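Putative phosphosugar isomerase (Silicibacter pomeroyi DSS-3, PDB 3FJ1) is of uncertain function but probably binds phosphosugars or related carbohydrate derivatives through its two SIS domains. Local coordinates at residues Ala286-Val291 / His299-His304; Gly259-Ala262 / Ala266-Pro269; Ala109-Ala114 / Gly134-Thr139; Ala74-Ser79 / Ala86-Asp91. All coordinates share one frame; numbering follows the deposited sequence. Where two conformers were deposited one is given.

Contact 1: Ala286-Val291 / His299-His304; sequences ATTGRV and HVRSGH
His299 lies with one ring face against the turn at Thr287: the carbonyl oxygen Thr287 O sits over the centre of the imidazole, 3.5 Å above its plane. This is the tight part of the contact. The ring reaches that place because His299 CG stands between its own backbone N and carbonyl carbon (chi1 61°), and ND1 is hydrogen-bonded back to Leu297 O. On the way out, His299 CB passes Thr287 CB at 4.2 Å.

Arg301, two residues on in the same loop, bends its chain at chi2 (-73°) and brings NH2 to 3.0 Å from Thr287 O, a weak bond with an N-H...O angle of only 130°. NH2 also forms a salt bridge with Glu267, while NH1 is hydrogen-bonded to Ala261 O. A ring atom of the histidine, His299 CD2, covers one face of the Arg301 guanidinium, 3.4 Å above its plane. With an alanine at position His299, the ring against Thr287 O and the CD2 contact on the guanidinium would go, which is likely to leave a gap between the two loops.

Toward solvent the contact slackens. Gly289 N comes only to 4.1 Å from His299 CE1, and the turn there is held from within: Thr288 OG1 accepts from Arg290 N in an ST turn and also hydrogen-bonds Glu267.

The two loops follow neighbouring strands of the second parallel sheet, 284-286 and the outermost 295-296. Leu312 of helix 308-326 packs against Thr287, His299 and Arg301, and Val300 meets helix 183-191.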
loop_
_atom_site.group_PDB
_atom_site.type_symbol
_atom_site.label_atom_id
_atom_site.label_comp_id
_atom_site.label_asym_id
_atom_site.label_seq_id
_atom_site.Cartn_x
_atom_site.Cartn_y
_atom_site.Cartn_z
ATOM N N ALA A 286 0.541 -22.604 7.615
ATOM C CA ALA A 286 1.690 -21.851 7.071
ATOM C C ALA A 286 2.495 -22.711 6.132
ATOM O O ALA A 286 2.591 -23.908 6.356
ATOM C CB ALA A 286 2.553 -21.278 8.182
ATOM N N THR A 287 3.087 -22.104 5.097
ATOM C CA THR A 287 3.832 -22.827 4.035
ATOM C C THR A 287 5.299 -23.031 4.432
ATOM O O THR A 287 6.201 -22.616 3.723
ATOM C CB THR A 287 3.777 -22.086 2.672
ATOM O OG1 THR A 287 4.447 -20.821 2.792
ATOM C CG2 THR A 287 2.298 -21.799 2.195
ATOM N N THR A 288 5.512 -23.683 5.560
ATOM C CA THR A 288 6.841 -23.922 6.079
ATOM C C THR A 288 6.800 -25.042 7.111
ATOM O O THR A 288 5.850 -25.166 7.890
ATOM C CB THR A 288 7.449 -22.660 6.720
ATOM O OG1 THR A 288 8.619 -23.019 7.463
ATOM C CG2 THR A 288 6.454 -21.959 7.642
ATOM N N GLY A 289 7.886 -25.806 7.116
ATOM C CA GLY A 289 8.101 -26.881 8.060
ATOM C C GLY A 289 8.512 -26.375 9.417
ATOM O O GLY A 289 8.529 -27.145 10.373
ATOM N N ARG A 290 8.812 -25.083 9.514
ATOM C CA ARG A 290 9.291 -24.488 10.765
ATOM C C ARG A 290 8.238 -24.263 11.844
ATOM O O ARG A 290 8.596 -24.055 12.991
ATOM C CB ARG A 290 9.974 -23.154 10.501
ATOM C CG ARG A 290 11.170 -23.242 9.617
ATOM C CD ARG A 290 11.877 -21.935 9.632
ATOM N NE ARG A 290 12.654 -21.837 10.860
ATOM C CZ ARG A 290 13.983 -21.780 10.927
ATOM N NH1 ARG A 290 14.733 -21.694 9.830
ATOM N NH2 ARG A 290 14.557 -21.733 12.114
ATOM N N VAL A 291 6.958 -24.272 11.486
ATOM C CA VAL A 291 5.901 -24.111 12.482
ATOM C C VAL A 291 5.744 -25.415 13.270
ATOM O O VAL A 291 5.803 -26.512 12.695
ATOM C CB VAL A 291 4.537 -23.726 11.876
ATOM C CG1 VAL A 291 4.593 -22.271 11.353
ATOM C CG2 VAL A 291 4.122 -24.701 10.806
ATOM N N HIS A 299 3.947 -27.566 0.331
ATOM C CA HIS A 299 4.524 -26.566 -0.571
ATOM C C HIS A 299 5.779 -27.029 -1.308
ATOM O O HIS A 299 6.465 -27.979 -0.894
ATOM C CB HIS A 299 4.856 -25.269 0.201
ATOM C CG HIS A 299 5.854 -25.474 1.294
ATOM N ND1 HIS A 299 5.524 -26.055 2.504
ATOM C CD2 HIS A 299 7.184 -25.255 1.330
ATOM C CE1 HIS A 299 6.611 -26.154 3.245
ATOM N NE2 HIS A 299 7.634 -25.664 2.562
ATOM N N VAL A 300 6.096 -26.307 -2.381
ATOM C CA VAL A 300 7.252 -26.632 -3.197
ATOM C C VAL A 300 8.261 -25.480 -3.220
ATOM O O VAL A 300 7.930 -24.362 -3.630
ATOM C CB VAL A 300 6.832 -26.988 -4.640
ATOM C CG1 VAL A 300 8.044 -27.501 -5.409
ATOM C CG2 VAL A 300 5.660 -28.010 -4.666
ATOM N N ARG A 301 9.477 -25.743 -2.741
ATOM C CA ARG A 301 10.523 -24.764 -2.774
ATOM C C ARG A 301 11.125 -24.711 -4.194
ATOM O O ARG A 301 11.089 -25.705 -4.932
ATOM C CB ARG A 301 11.574 -25.069 -1.709
ATOM C CG ARG A 301 11.083 -24.914 -0.285
ATOM C CD ARG A 301 10.928 -23.451 0.086
ATOM N NE ARG A 301 10.480 -23.201 1.451
ATOM C CZ ARG A 301 9.370 -22.543 1.794
ATOM N NH1 ARG A 301 8.513 -22.067 0.889
ATOM N NH2 ARG A 301 9.120 -22.342 3.080
ATOM N N SER A 302 11.656 -23.543 -4.551
ATOM C CA SER A 302 12.055 -23.228 -5.925
ATOM C C SER A 302 13.556 -23.223 -6.258
ATOM O O SER A 302 13.906 -23.228 -7.435
ATOM C CB SER A 302 11.488 -21.858 -6.285
ATOM O OG SER A 302 12.221 -20.832 -5.670
ATOM N N GLY A 303 14.416 -23.217 -5.243
ATOM C CA GLY A 303 15.858 -23.059 -5.450
ATOM C C GLY A 303 16.407 -21.686 -5.107
ATOM O O GLY A 303 17.620 -21.511 -5.016
ATOM N N HIS A 304 15.524 -20.700 -4.915
ATOM C CA HIS A 304 15.962 -19.322 -4.594
ATOM C C HIS A 304 14.868 -18.589 -3.816
ATOM O O HIS A 304 13.680 -18.712 -4.122
ATOM C CB HIS A 304 16.297 -18.546 -5.876
ATOM C CG HIS A 304 17.054 -17.277 -5.645
ATOM N ND1 HIS A 304 16.449 -16.101 -5.250
ATOM C CD2 HIS A 304 18.376 -16.997 -5.767
ATOM C CE1 HIS A 304 17.366 -15.159 -5.121
ATOM N NE2 HIS A 304 18.544 -15.676 -5.434
#

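Contact 2: Gly259-Ala262 / Ala266-Pro269; sequences GFAA and AEAP
The strand-to-helix connection of a beta-alpha unit, from strand 257-259 into helix 267-279 of the second SIS domain, brings Ala261 and Ala262 against Glu267. The shortest approach is between Ala262 O and Glu267 CB, at 3.2 Å, with Glu267 CG almost as near at 3.4 Å. The carbonyl oxygen therefore meets the aliphatic part of the glutamate rather than a polar hydrogen, a van der Waals contact. Beside it, Ala261 CB points toward the helix and touches Glu267 CG at 4.2 Å. A methyl is enough to reach that carbon, so a small residue suits this close approach of the two backbones, with Ala261 CA and Glu267 CA 5.2 Å apart.

Glu267 carries its charge past these neighbours as an extended arm. CG is anti to the backbone N (chi1 -163°) and chi2 continues straight at -178°, which takes the carboxylate beyond the alanines to the loops on the far side. There OE2 forms a salt bridge with Arg301 and a hydrogen bond with Thr288. Near the N-terminal end of helix 267-279 a negative charge is probably favourable too. A leucine in its place would probably deprive Arg301 of this salt bridge and Thr288 of its carboxylate partner.

Around this turn, Phe260 faces helix 217-231, while Ala262, its CB directed away from Glu267, packs on Asp308 and Pro309 at the beginning of helix 308-326. Gly259, ending its strand, is bonded through the backbone to Phe285 of strand 284-286.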
loop_
_atom_site.group_PDB
_atom_site.type_symbol
_atom_site.label_atom_id
_atom_site.label_comp_id
_atom_site.label_asym_id
_atom_site.label_seq_id
_atom_site.Cartn_x
_atom_site.Cartn_y
_atom_site.Cartn_z
ATOM N N GLY A 259 -0.331 -18.310 6.485
ATOM C CA GLY A 259 0.972 -17.671 6.458
ATOM C C GLY A 259 1.810 -18.081 5.255
ATOM O O GLY A 259 2.191 -19.247 5.128
ATOM N N PHE A 260 2.073 -17.108 4.382
ATOM C CA PHE A 260 2.936 -17.268 3.216
ATOM C C PHE A 260 4.389 -17.133 3.650
ATOM O O PHE A 260 4.865 -16.028 3.926
ATOM C CB PHE A 260 2.581 -16.263 2.118
ATOM C CG PHE A 260 1.293 -16.606 1.400
ATOM C CD1 PHE A 260 1.304 -17.510 0.377
ATOM C CD2 PHE A 260 0.081 -16.033 1.763
ATOM C CE1 PHE A 260 0.131 -17.827 -0.297
ATOM C CE2 PHE A 260 -1.083 -16.327 1.098
ATOM C CZ PHE A 260 -1.074 -17.208 0.080
ATOM N N ALA A 261 5.062 -18.282 3.739
ATOM C CA ALA A 261 6.497 -18.346 4.086
ATOM C C ALA A 261 7.347 -18.872 2.921
ATOM O O ALA A 261 7.126 -19.983 2.441
ATOM C CB ALA A 261 6.707 -19.240 5.326
ATOM N N ALA A 262 8.287 -18.052 2.446
ATOM C CA ALA A 262 9.261 -18.450 1.458
ATOM C C ALA A 262 10.482 -18.968 2.215
ATOM O O ALA A 262 10.630 -18.707 3.411
ATOM C CB ALA A 262 9.661 -17.233 0.572
ATOM N N ALA A 266 12.920 -14.444 6.132
ATOM C CA ALA A 266 11.636 -14.193 6.784
ATOM C C ALA A 266 10.890 -15.474 7.159
ATOM O O ALA A 266 9.857 -15.413 7.840
ATOM C CB ALA A 266 10.762 -13.341 5.884
ATOM N N GLU A 267 11.415 -16.628 6.765
ATOM C CA GLU A 267 10.732 -17.876 7.060
ATOM C C GLU A 267 10.589 -18.063 8.564
ATOM O O GLU A 267 9.502 -18.323 9.051
ATOM C CB GLU A 267 11.482 -19.087 6.461
ATOM C CG GLU A 267 10.607 -20.331 6.383
ATOM C CD GLU A 267 11.311 -21.556 5.850
ATOM O OE1 GLU A 267 12.539 -21.532 5.654
ATOM O OE2 GLU A 267 10.622 -22.564 5.619
ATOM N N ALA A 268 11.679 -17.904 9.324
ATOM C CA ALA A 268 11.586 -18.092 10.778
ATOM C C ALA A 268 10.641 -17.095 11.488
ATOM O O ALA A 268 9.786 -17.520 12.266
ATOM C CB ALA A 268 13.000 -18.106 11.430
ATOM N N PRO A 269 10.815 -15.785 11.280
ATOM C CA PRO A 269 9.849 -14.877 11.920
ATOM C C PRO A 269 8.374 -15.088 11.529
ATOM O O PRO A 269 7.501 -14.838 12.355
ATOM C CB PRO A 269 10.330 -13.476 11.507
ATOM C CG PRO A 269 11.263 -13.675 10.407
ATOM C CD PRO A 269 11.883 -15.034 10.595
#

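Contact 3: Ala109-Ala114 / Gly134-Thr139; sequences AMTRNA and GVSAHT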
loop_
_atom_site.group_PDB
_atom_site.type_symbol
_atom_site.label_atom_id
_atom_site.label_comp_id
_atom_site.label_asym_id
_atom_site.label_seq_id
_atom_site.Cartn_x
_atom_site.Cartn_y
_atom_site.Cartn_z
ATOM N N ALA A 109 -0.367 7.478 -18.690
ATOM C CA ALA A 109 0.001 8.863 -18.387
ATOM C C ALA A 109 1.210 8.965 -17.463
ATOM O O ALA A 109 2.079 9.794 -17.685
ATOM C CB ALA A 109 -1.164 9.639 -17.801
HETATM N N MSE A 110 1.234 8.144 -16.421
HETATM C CA MSE A 110 2.310 8.164 -15.464
HETATM C C MSE A 110 3.600 7.680 -16.138
HETATM O O MSE A 110 4.682 8.284 -15.951
HETATM C CB MSE A 110 1.926 7.330 -14.251
HETATM C CG MSE A 110 2.894 7.384 -13.108
HETATM SE SE MSE A 110 3.027 9.109 -12.159
HETATM C CE MSE A 110 4.541 9.613 -13.209
ATOM N N THR A 111 3.482 6.628 -16.931
ATOM C CA THR A 111 4.632 6.091 -17.652
ATOM C C THR A 111 5.157 7.090 -18.692
ATOM O O THR A 111 6.362 7.285 -18.793
ATOM C CB THR A 111 4.340 4.722 -18.277
ATOM O OG1 THR A 111 3.806 3.845 -17.276
ATOM C CG2 THR A 111 5.616 4.137 -18.891
ATOM N N ARG A 112 4.247 7.779 -19.373
ATOM C CA ARG A 112 4.622 8.803 -20.344
ATOM C C ARG A 112 5.366 9.957 -19.660
ATOM O O ARG A 112 6.423 10.403 -20.129
ATOM C CB ARG A 112 3.380 9.340 -21.087
ATOM C CG ARG A 112 3.702 10.442 -22.097
ATOM C CD ARG A 112 2.484 10.879 -22.926
ATOM N NE ARG A 112 1.456 11.539 -22.110
ATOM C CZ ARG A 112 0.231 11.062 -21.859
ATOM N NH1 ARG A 112 -0.186 9.901 -22.372
ATOM N NH2 ARG A 112 -0.602 11.764 -21.076
ATOM N N ASN A 113 4.817 10.430 -18.549
ATOM C CA ASN A 113 5.408 11.531 -17.786
ATOM C C ASN A 113 6.763 11.157 -17.217
ATOM O O ASN A 113 7.693 11.987 -17.170
ATOM C CB ASN A 113 4.468 12.012 -16.655
ATOM C CG ASN A 113 3.388 12.996 -17.160
ATOM O OD1 ASN A 113 3.112 13.076 -18.377
ATOM N ND2 ASN A 113 2.757 13.727 -16.228
ATOM N N ALA A 114 6.862 9.924 -16.740
ATOM C CA ALA A 114 8.138 9.431 -16.200
ATOM C C ALA A 114 9.259 9.585 -17.250
ATOM O O ALA A 114 10.347 10.051 -16.916
ATOM C CB ALA A 114 8.003 7.992 -15.757
ATOM N N GLY A 134 3.573 1.847 -26.343
ATOM C CA GLY A 134 3.880 3.005 -27.153
ATOM C C GLY A 134 4.533 4.165 -26.463
ATOM O O GLY A 134 5.145 5.004 -27.127
ATOM N N VAL A 135 4.401 4.238 -25.138
ATOM C CA VAL A 135 5.047 5.308 -24.351
ATOM C C VAL A 135 6.275 4.813 -23.564
ATOM O O VAL A 135 6.849 5.573 -22.762
ATOM C CB VAL A 135 4.039 6.042 -23.418
ATOM C CG1 VAL A 135 2.867 6.671 -24.253
ATOM C CG2 VAL A 135 3.514 5.119 -22.307
ATOM N N SER A 136 6.692 3.565 -23.783
ATOM C CA SER A 136 7.869 3.015 -23.118
ATOM C C SER A 136 9.081 2.901 -24.035
ATOM O O SER A 136 8.922 2.769 -25.233
ATOM C CB SER A 136 7.538 1.669 -22.505
ATOM O OG SER A 136 6.374 1.784 -21.682
ATOM N N ALA A 137 10.280 2.987 -23.464
ATOM C CA ALA A 137 11.516 2.812 -24.206
ATOM C C ALA A 137 11.699 1.351 -24.599
ATOM O O ALA A 137 12.229 1.055 -25.669
ATOM C CB ALA A 137 12.742 3.328 -23.389
ATOM N N HIS A 138 11.255 0.442 -23.729
ATOM C CA HIS A 138 11.321 -0.978 -23.979
ATOM C C HIS A 138 10.060 -1.660 -23.486
ATOM O O HIS A 138 9.480 -1.253 -22.478
ATOM C CB HIS A 138 12.514 -1.578 -23.234
ATOM C CG HIS A 138 13.819 -0.978 -23.628
ATOM N ND1 HIS A 138 14.502 -1.377 -24.752
ATOM C CD2 HIS A 138 14.560 -0.002 -23.064
ATOM C CE1 HIS A 138 15.602 -0.655 -24.878
ATOM N NE2 HIS A 138 15.658 0.194 -23.870
ATOM N N THR A 139 9.649 -2.712 -24.195
ATOM C CA THR A 139 8.525 -3.521 -23.755
ATOM C C THR A 139 8.946 -4.965 -23.641
ATOM O O THR A 139 9.547 -5.529 -24.567
ATOM C CB THR A 139 7.348 -3.406 -24.694
ATOM O OG1 THR A 139 6.899 -2.050 -24.657
ATOM C CG2 THR A 139 6.189 -4.379 -24.267
#
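Val135 presses its branched side chain onto one turn of helix 105-116, meeting both Thr111 and Arg112. Its CB lies 4.1 Å from Arg112 CB, so the arginine contributes the aliphatic root of its chain and not its charge. The CG2 branch of Val135 reaches to 4.0 Å from Arg112 N and stands 4.1 Å from Thr111 CG2, methyl against methyl, the two side chains crossing at a slant. The valine's two methyls cover the helix at Arg112, which a short beta-branched residue does well.

Thr111 CG2 also makes the remaining contact, lying 3.7 Å from Ser136 OG. That methyl faces the loop because it is anti to the threonine's backbone N, while OG1 sits beside the N (chi1 -52°).

A second shell fixes both hydroxyls. Thr111 OG1 is hydrogen-bonded to Ile107 O, one turn back in its own helix, a common way for a buried threonine to satisfy its hydroxyl. Ser136 OG is hydrogen-bonded to Leu132 O, tying the loop to the short helix 131-134 before it. Behind them Thr111 packs on Ala97 and Cys121, residues of strands 93-99 and 120-125.

Helix 105-116 joins these two strands, adjacent and parallel in the sheet, and so forms the crossover of a beta-alpha-beta unit; residues 135-137 lead on to 138-141, an outermost strand of the same sheet. Such a layered sheet-and-helix order is the Rossmann-like alpha/beta fold of SIS domains.

Contact 4: Ala74-Ser79 / Ala86-Asp91; sequences ASLGPS and ARLRLD. With EDO (1,2-ethanediol), chain J.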
loop_
_atom_site.group_PDB
_atom_site.type_symbol
_atom_site.label_atom_id
_atom_site.label_comp_id
_atom_site.label_asym_id
_atom_site.label_seq_id
_atom_site.Cartn_x
_atom_site.Cartn_y
_atom_site.Cartn_z
ATOM N N ALA A 74 10.442 3.374 -5.623
ATOM C CA ALA A 74 9.325 4.227 -5.299
ATOM C C ALA A 74 8.094 3.843 -6.107
ATOM O O ALA A 74 8.153 3.824 -7.342
ATOM C CB ALA A 74 9.678 5.691 -5.604
ATOM N N SER A 75 6.977 3.572 -5.430
ATOM C CA SER A 75 5.698 3.345 -6.117
ATOM C C SER A 75 5.009 4.690 -6.386
ATOM O O SER A 75 4.651 5.424 -5.450
ATOM C CB SER A 75 4.772 2.463 -5.266
ATOM O OG SER A 75 3.464 2.415 -5.779
ATOM N N LEU A 76 4.861 5.021 -7.663
ATOM C CA LEU A 76 4.280 6.266 -8.076
ATOM C C LEU A 76 2.773 6.215 -8.271
ATOM O O LEU A 76 2.272 5.470 -9.118
ATOM C CB LEU A 76 4.933 6.739 -9.390
ATOM C CG LEU A 76 6.429 7.093 -9.423
ATOM C CD1 LEU A 76 6.849 7.528 -10.868
ATOM C CD2 LEU A 76 6.786 8.131 -8.361
ATOM N N GLY A 77 2.050 7.038 -7.514
ATOM C CA GLY A 77 0.609 7.107 -7.651
ATOM C C GLY A 77 0.287 7.731 -8.998
ATOM O O GLY A 77 0.709 8.861 -9.239
ATOM N N PRO A 78 -0.445 7.016 -9.887
ATOM C CA PRO A 78 -0.643 7.589 -11.243
ATOM C C PRO A 78 -1.308 8.944 -11.300
ATOM O O PRO A 78 -1.125 9.657 -12.273
ATOM C CB PRO A 78 -1.434 6.506 -11.985
ATOM C CG PRO A 78 -1.128 5.193 -11.218
ATOM C CD PRO A 78 -1.037 5.658 -9.780
ATOM N N SER A 79 -2.043 9.321 -10.246
ATOM C CA SER A 79 -2.670 10.664 -10.207
ATOM C C SER A 79 -1.641 11.786 -10.284
ATOM O O SER A 79 -1.955 12.882 -10.774
ATOM C CB SER A 79 -3.549 10.845 -8.971
ATOM O OG SER A 79 -2.809 10.930 -7.743
ATOM N N ALA A 86 2.418 16.684 -12.451
ATOM C CA ALA A 86 3.586 17.186 -11.780
ATOM C C ALA A 86 4.843 16.813 -12.564
ATOM O O ALA A 86 4.910 15.771 -13.270
ATOM C CB ALA A 86 3.657 16.648 -10.317
ATOM N N ARG A 87 5.838 17.686 -12.452
ATOM C CA ARG A 87 7.148 17.451 -13.026
ATOM C C ARG A 87 8.006 16.812 -11.949
ATOM O O ARG A 87 8.269 17.437 -10.918
ATOM C CB ARG A 87 7.771 18.778 -13.468
ATOM C CG ARG A 87 7.043 19.373 -14.637
ATOM C CD ARG A 87 7.522 18.795 -15.942
ATOM N NE ARG A 87 6.678 19.242 -17.047
ATOM C CZ ARG A 87 7.071 19.285 -18.321
ATOM N NH1 ARG A 87 8.312 18.955 -18.671
ATOM N NH2 ARG A 87 6.222 19.699 -19.255
ATOM N N LEU A 88 8.399 15.563 -12.171
ATOM C CA LEU A 88 9.245 14.819 -11.244
ATOM C C LEU A 88 10.698 14.803 -11.723
ATOM O O LEU A 88 10.984 15.026 -12.903
ATOM C CB LEU A 88 8.726 13.376 -11.070
ATOM C CG LEU A 88 7.305 13.231 -10.479
ATOM C CD1 LEU A 88 6.978 11.788 -10.253
ATOM C CD2 LEU A 88 7.198 13.989 -9.176
ATOM N N ARG A 89 11.606 14.593 -10.778
ATOM C CA ARG A 89 13.028 14.465 -11.066
ATOM C C ARG A 89 13.311 12.985 -11.176
ATOM O O ARG A 89 13.506 12.305 -10.166
ATOM C CB ARG A 89 13.845 15.138 -9.970
ATOM C CG ARG A 89 13.578 16.627 -9.987
ATOM C CD ARG A 89 14.050 17.372 -8.753
ATOM N NE ARG A 89 15.464 17.143 -8.460
ATOM C CZ ARG A 89 16.194 17.906 -7.647
ATOM N NH1 ARG A 89 15.677 18.984 -7.073
ATOM N NH2 ARG A 89 17.465 17.603 -7.442
ATOM N N LEU A 90 13.303 12.480 -12.416
ATOM C CA LEU A 90 13.478 11.051 -12.665
ATOM C C LEU A 90 14.691 10.674 -13.541
ATOM O O LEU A 90 14.780 9.539 -14.032
ATOM C CB LEU A 90 12.185 10.454 -13.227
ATOM C CG LEU A 90 10.980 10.491 -12.277
ATOM C CD1 LEU A 90 9.695 10.017 -12.988
ATOM C CD2 LEU A 90 11.254 9.638 -11.073
ATOM N N ASP A 91 15.634 11.610 -13.709
ATOM C CA ASP A 91 16.869 11.322 -14.418
ATOM C C ASP A 91 17.538 10.202 -13.592
ATOM O O ASP A 91 17.416 10.168 -12.378
ATOM C CB ASP A 91 17.785 12.569 -14.457
ATOM C CG ASP A 91 17.190 13.744 -15.255
ATOM O OD1 ASP A 91 16.527 13.569 -16.307
ATOM O OD2 ASP A 91 17.422 14.898 -14.831
HETATM C C1 EDO J . 2.636 9.134 -3.268
HETATM O O1 EDO J . 3.648 8.194 -2.852
HETATM C C2 EDO J . 2.190 8.845 -4.689
HETATM O O2 EDO J . 3.264 8.826 -5.612
#
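Gly77 N gives its hydrogen to O2 of a bound 1,2-ethanediol, probably from the crystallisation liquor, at 2.9 Å and nearly straight (175°). The glycine follows strand 73-75, an outermost strand of the parallel sheet in the first, Rossmann-like SIS domain, and the diol is held from the other side of the dimer as well, by a hydrogen bond to Glu66 OE1 of the second subunit. In this crystal a CB on Gly77 would be crowded by the diol's C2.

Just before it, Leu76 turns to the inside and meets the extended loop 86-91. Alternate residues of that loop, Leu88 and Leu90, point toward Leu76, whereas Arg89 between them turns to the second subunit and forms a salt bridge with its Asp42. The apolar-charged alternation fits a chain lying between the core and the subunit interface. Leu88 N, for its part, is hydrogen-bonded to Asp117 OD2.

Leu76 and Leu88 meet end to end through their methyls. Leu76 CG stands anti to the carbonyl carbon (chi1 -64°), which sends the forked end across to the loop: CD2 lies 4.1 Å from Leu88 CD1, and CD1 lies 4.3 Å from Leu90 CD1.

In the fold
The four contacts form two pairs, one in each SIS domain. Contacts 1 and 2 have centres 8 Å apart and are knitted together: Thr287 OG1 lies 2.8 Å from Ala261 N, a probable hydrogen bond, and Thr288 CG2 packs on Ala261 CB at 3.6 Å. Contacts 3 and 4, with centres 12 Å apart, meet where helix 105-116 of contact 3 packs on contact 4: selenomethionine Met110 CE touches Leu76 CD1 at 3.9 Å and Ala114 CA meets Leu90 CD1 at 3.6 Å. Between the pairs, centres are 32 to 37 Å apart. The ethanediol belongs to contact 4, at the subunit boundary, and contact 2 approaches the second subunit too, Ala266 packing on its Tyr84.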